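Local coordinates for lectin (Lotus tetragonolobus, PDB 2EIG), which binds carbohydrate, probably L-fucosyl residues, as a metal-dependent legume seed lectin whose copies associate in a quaternary arrangement new to this family, at the interface of chains A and B and the interface of chains A and C. Numbering follows the deposited sequence. Chains: chain A/B/C, lectin.

Contact 1: the interface of chains A and B. Residues chain A 111-113, 140-141, 194-195; chain B 142, 144-146.
In this legume lectin, the loop of chain B that carries B:Ser142, B:Met144 and B:Leu146 lies against loops of chain A, the end of strand 135-140 and the short helix 192-195. B:Met144 is the main intruder. Its CG stands anti to the carbonyl carbon (chi1 -53°), and the bend at chi3 (-56°) turns the terminal methyl in between A:Gln113 and A:Asn141. An unbranched, flexible thioether suits a narrow space between the aliphatic part of A:Gln113 and the amide of A:Asn141, with main-chain carbonyls nearby. CE lies 3.5 Å from A:Gln113 CB, the two side chains crossing at about a right angle, and 3.7 Å from A:Asn141 CG. Its very close approach to the carbonyl of A:Asn112 is doubtful. A:Gln113 is extended beyond CG and fixed at its far end within chain A: NE2 donates to A:Val195 O at 2.6 Å. The acceptor lies in the amide plane, whereas the donor sits well above the carbonyl plane. The small side chain of B:Ser142 suits the close approach to A:Asn141, with CB 3.6 Å from A:Asn141 CB. Its hydroxyl OG accepts from B:Met144 N, bracing the loop, and reaches a water, 2.7 Å away, that also contacts A:Asn112 O. A second water joins A:Thr194 O to B:Ser145 O. Aliphatic packing closes the other end: A:Val140 CG1 meets B:Leu146 CD2 at 3.7 Å, and A:Val195 CG1 rests against the backbone at B:Leu146 CA, 3.8 Å away.

Contact 2: the interface of chains A and C. Residues chain A 61-63, 164, 224-225; chain C 162, 175, 177, 182-183.
With CG1 anti to the backbone N (chi1 179°) and the chain extended to CD1, A:Ile63 reaches across from its strand toward C:Thr162 and C:Val175, while its CG2 branch turns toward C:Thr177 and C:Ile183. That second branch lies 3.6 Å from the hydroxyl OG1 of C:Thr177 and 3.8 Å from C:Ile183 CG2. The two-branched isoleucine can thus touch separate neighbours from one beta-carbon. CD1 packs 3.7 Å from C:Thr162 CB, but its much closer approach to C:Val175 CG1 is a modelling error. C:Val175 CG2 keeps a more normal 3.7 Å from A:Ile63 CB. A:Ile164 adds its CD1 methyl, 3.8 Å from C:Val175 CB, so that the valine meets two isoleucines, a good use for a compact branched side chain. With OG1 anti to the carbonyl carbon (chi1 -56°), A:Thr224 has its CG2 methyl anti to the backbone N, 3.4 Å from C:Ile183 CG1 as the side chains slide past each other in opposite directions. C:Ile183 is modelled with CG1 almost eclipsing the backbone N (chi1 6°), and its fine placement and close CD1 contact with A:Ser61 O are doubtful. A:Thr224 and C:Thr177 point tip to tip, their OG1 hydroxyls 4.1 Å apart and without a hydrogen bond. Threonine offers a methyl for packing while remaining compatible with water. Chain A contributes strands 61-72, 159-166 and 214-226, chain C chiefly 158-166, 171-177 and 183-189, joining beta-sheet surfaces of two lectin domains.

Contact 1: the interface of chains A and B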
loop_
_atom_site.group_PDB
_atom_site.type_symbol
_atom_site.label_atom_id
_atom_site.label_comp_id
_atom_site.label_asym_id
_atom_site.label_seq_id
_atom_site.Cartn_x
_atom_site.Cartn_y
_atom_site.Cartn_z
ATOM N N GLN A 111 0.467 7.115 -25.077
ATOM C CA GLN A 111 1.701 6.431 -24.784
ATOM C C GLN A 111 2.426 7.144 -23.642
ATOM O O GLN A 111 3.571 6.793 -23.319
ATOM C CB GLN A 111 2.579 6.355 -26.042
ATOM C CG GLN A 111 2.011 5.428 -27.122
ATOM C CD GLN A 111 1.701 4.058 -26.546
ATOM O OE1 GLN A 111 2.589 3.314 -26.373
ATOM N NE2 GLN A 111 0.427 3.778 -26.161
ATOM N N ASN A 112 1.790 8.123 -23.014
ATOM C CA ASN A 112 2.510 8.896 -21.996
ATOM C C ASN A 112 3.013 8.051 -20.874
ATOM O O ASN A 112 2.289 7.242 -20.329
ATOM C CB ASN A 112 1.683 10.039 -21.461
ATOM C CG ASN A 112 1.369 11.055 -22.522
ATOM O OD1 ASN A 112 2.273 11.662 -23.103
ATOM N ND2 ASN A 112 0.081 11.265 -22.767
ATOM N N GLN A 113 4.283 8.225 -20.557
ATOM C CA GLN A 113 4.923 7.346 -19.634
ATOM C C GLN A 113 5.773 8.171 -18.643
ATOM O O GLN A 113 6.739 8.801 -19.030
ATOM C CB GLN A 113 5.797 6.377 -20.429
ATOM C CG GLN A 113 6.172 5.215 -19.593
ATOM C CD GLN A 113 7.053 4.252 -20.314
ATOM O OE1 GLN A 113 7.249 4.355 -21.513
ATOM N NE2 GLN A 113 7.572 3.292 -19.588
ATOM N N VAL A 140 0.558 9.008 -12.699
ATOM C CA VAL A 140 1.272 7.952 -13.410
ATOM C C VAL A 140 0.658 7.782 -14.791
ATOM O O VAL A 140 -0.498 7.378 -14.907
ATOM C CB VAL A 140 1.274 6.633 -12.642
ATOM C CG1 VAL A 140 2.135 5.566 -13.394
ATOM C CG2 VAL A 140 1.733 6.864 -11.242
ATOM N N ASN A 141 1.426 8.159 -15.813
ATOM C CA ASN A 141 1.065 7.999 -17.215
ATOM C C ASN A 141 -0.119 8.871 -17.625
ATOM O O ASN A 141 -0.476 8.925 -18.781
ATOM C CB ASN A 141 0.718 6.508 -17.540
ATOM C CG ASN A 141 1.859 5.577 -17.282
ATOM O OD1 ASN A 141 1.702 4.330 -17.273
ATOM N ND2 ASN A 141 3.035 6.148 -17.069
ATOM N N THR A 194 7.317 -1.306 -13.535
ATOM C CA THR A 194 6.212 -1.605 -14.480
ATOM C C THR A 194 5.998 -0.447 -15.425
ATOM O O THR A 194 5.668 -0.617 -16.601
ATOM C CB THR A 194 4.830 -1.994 -13.835
ATOM O OG1 THR A 194 4.439 -1.049 -12.834
ATOM C CG2 THR A 194 4.800 -3.434 -13.219
ATOM N N VAL A 195 6.174 0.763 -14.914
ATOM C CA VAL A 195 5.799 1.935 -15.688
ATOM C C VAL A 195 6.946 2.671 -16.339
ATOM O O VAL A 195 6.716 3.497 -17.188
ATOM C CB VAL A 195 4.908 2.903 -14.880
ATOM C CG1 VAL A 195 3.514 2.266 -14.675
ATOM C CG2 VAL A 195 5.568 3.285 -13.531
ATOM N N SER B 142 -4.536 4.415 -18.372
ATOM C CA SER B 142 -3.473 4.173 -19.294
ATOM C C SER B 142 -3.485 2.675 -19.747
ATOM O O SER B 142 -3.732 1.775 -18.932
ATOM C CB SER B 142 -2.148 4.538 -18.578
ATOM O OG SER B 142 -1.017 4.360 -19.410
ATOM N N MET B 144 -0.765 1.346 -20.426
ATOM C CA MET B 144 0.462 0.917 -19.832
ATOM C C MET B 144 0.138 0.613 -18.374
ATOM O O MET B 144 -0.073 1.525 -17.573
ATOM C CB MET B 144 1.568 1.971 -20.047
ATOM C CG MET B 144 1.700 2.345 -21.557
ATOM S SD MET B 144 3.120 3.429 -21.861
ATOM C CE MET B 144 2.736 4.762 -20.734
ATOM N N SER B 145 0.087 -0.688 -18.062
ATOM C CA SER B 145 -0.322 -1.194 -16.766
ATOM C C SER B 145 0.503 -0.577 -15.656
ATOM O O SER B 145 1.763 -0.485 -15.753
ATOM C CB SER B 145 -0.200 -2.714 -16.740
ATOM O OG SER B 145 -1.015 -3.265 -17.751
ATOM N N LEU B 146 -0.200 -0.148 -14.615
ATOM C CA LEU B 146 0.463 0.318 -13.431
ATOM C C LEU B 146 1.191 -0.817 -12.761
ATOM O O LEU B 146 2.210 -0.581 -12.122
ATOM C CB LEU B 146 -0.535 0.956 -12.440
ATOM C CG LEU B 146 -1.431 2.085 -12.923
ATOM C CD1 LEU B 146 -2.033 2.788 -11.748
ATOM C CD2 LEU B 146 -0.649 3.085 -13.732
HETATM O O HOH W 1 3.218 -1.947 -17.590
HETATM O O HOH W 2 -0.156 6.329 -20.998
#

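Contact 2: the interface of chains A and C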
loop_
_atom_site.group_PDB
_atom_site.type_symbol
_atom_site.label_atom_id
_atom_site.label_comp_id
_atom_site.label_asym_id
_atom_site.label_seq_id
_atom_site.Cartn_x
_atom_site.Cartn_y
_atom_site.Cartn_z
ATOM N N SER A 61 15.304 2.828 -4.518
ATOM C CA SER A 61 14.597 3.710 -3.605
ATOM C C SER A 61 15.148 5.090 -3.797
ATOM O O SER A 61 16.312 5.278 -4.184
ATOM C CB SER A 61 14.782 3.288 -2.131
ATOM O OG SER A 61 14.057 2.106 -1.911
ATOM N N PHE A 62 14.326 6.096 -3.523
ATOM C CA PHE A 62 14.874 7.426 -3.482
ATOM C C PHE A 62 14.171 8.280 -2.459
ATOM O O PHE A 62 13.060 7.969 -1.990
ATOM C CB PHE A 62 14.932 8.112 -4.866
ATOM C CG PHE A 62 13.570 8.406 -5.507
ATOM C CD1 PHE A 62 12.854 9.559 -5.178
ATOM C CD2 PHE A 62 13.059 7.552 -6.472
ATOM C CE1 PHE A 62 11.612 9.844 -5.777
ATOM C CE2 PHE A 62 11.817 7.810 -7.073
ATOM C CZ PHE A 62 11.101 8.969 -6.723
ATOM N N ILE A 63 14.843 9.358 -2.118
ATOM C CA ILE A 63 14.197 10.437 -1.434
ATOM C C ILE A 63 14.614 11.669 -2.161
ATOM O O ILE A 63 15.741 11.808 -2.535
ATOM C CB ILE A 63 14.547 10.520 0.088
ATOM C CG1 ILE A 63 13.827 11.730 0.715
ATOM C CG2 ILE A 63 16.112 10.545 0.325
ATOM C CD1 ILE A 63 13.813 11.754 2.237
ATOM N N ILE A 164 9.313 10.406 -1.049
ATOM C CA ILE A 164 10.114 9.222 -0.739
ATOM C C ILE A 164 9.512 8.164 -1.623
ATOM O O ILE A 164 8.304 8.046 -1.665
ATOM C CB ILE A 164 10.032 8.772 0.746
ATOM C CG1 ILE A 164 10.713 9.780 1.676
ATOM C CG2 ILE A 164 10.704 7.383 0.942
ATOM C CD1 ILE A 164 10.504 9.482 3.187
ATOM N N THR A 224 18.481 11.606 -3.317
ATOM C CA THR A 224 19.358 10.449 -3.076
ATOM C C THR A 224 18.628 9.232 -3.514
ATOM O O THR A 224 17.501 9.002 -3.063
ATOM C CB THR A 224 19.692 10.251 -1.570
ATOM O OG1 THR A 224 20.272 11.443 -1.075
ATOM C CG2 THR A 224 20.668 9.077 -1.378
ATOM N N SER A 225 19.265 8.442 -4.370
ATOM C CA SER A 225 18.676 7.184 -4.796
ATOM C C SER A 225 19.667 6.046 -4.607
ATOM O O SER A 225 20.887 6.249 -4.676
ATOM C CB SER A 225 18.140 7.211 -6.237
ATOM O OG SER A 225 19.178 7.363 -7.193
ATOM N N THR C 162 14.218 10.556 7.451
ATOM C CA THR C 162 12.982 11.250 7.213
ATOM C C THR C 162 11.895 10.222 7.319
ATOM O O THR C 162 11.983 9.128 6.744
ATOM C CB THR C 162 12.938 11.921 5.847
ATOM O OG1 THR C 162 14.053 12.800 5.742
ATOM C CG2 THR C 162 11.655 12.766 5.693
ATOM N N VAL C 175 12.836 7.028 5.136
ATOM C CA VAL C 175 14.062 7.042 4.363
ATOM C C VAL C 175 15.214 7.519 5.242
ATOM O O VAL C 175 15.040 8.442 6.059
ATOM C CB VAL C 175 13.941 7.917 3.148
ATOM C CG1 VAL C 175 14.340 9.275 3.469
ATOM C CG2 VAL C 175 14.884 7.430 2.125
ATOM N N THR C 177 19.124 8.643 4.902
ATOM C CA THR C 177 20.199 9.022 4.045
ATOM C C THR C 177 21.515 8.835 4.788
ATOM O O THR C 177 21.757 9.406 5.855
ATOM C CB THR C 177 19.974 10.384 3.476
ATOM O OG1 THR C 177 18.823 10.299 2.609
ATOM C CG2 THR C 177 21.193 10.812 2.624
ATOM N N GLN C 182 24.003 6.932 0.043
ATOM C CA GLN C 182 23.014 5.897 -0.209
ATOM C C GLN C 182 21.810 6.194 0.670
ATOM O O GLN C 182 21.940 6.914 1.639
ATOM C CB GLN C 182 23.581 4.498 0.085
ATOM C CG GLN C 182 24.738 4.151 -0.865
ATOM C CD GLN C 182 25.177 2.691 -0.771
ATOM O OE1 GLN C 182 24.482 1.848 -0.166
ATOM N NE2 GLN C 182 26.324 2.362 -1.418
ATOM N N ILE C 183 20.652 5.625 0.322
ATOM C CA ILE C 183 19.474 5.684 1.175
ATOM C C ILE C 183 18.949 4.296 1.379
ATOM O O ILE C 183 18.994 3.470 0.470
ATOM C CB ILE C 183 18.209 6.317 0.540
ATOM C CG1 ILE C 183 18.353 6.650 -0.902
ATOM C CG2 ILE C 183 17.453 7.198 1.443
ATOM C CD1 ILE C 183 17.605 5.700 -1.566
#

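Contact 1 and contact 2 lie about 23 Å apart, measured between the centres of their C-alpha atoms, and use different residues of chain A. Contact 1 draws on loops, the end of strand 135-140 and helix 192-195, whereas contact 2 draws on strands. Each belongs to a two-fold symmetric interface, so one subunit presents two separate surfaces, different in character, to two different neighbours. That combination can build the four-copy assembly from a single kind of chain. Both probably contribute to the reported quaternary association.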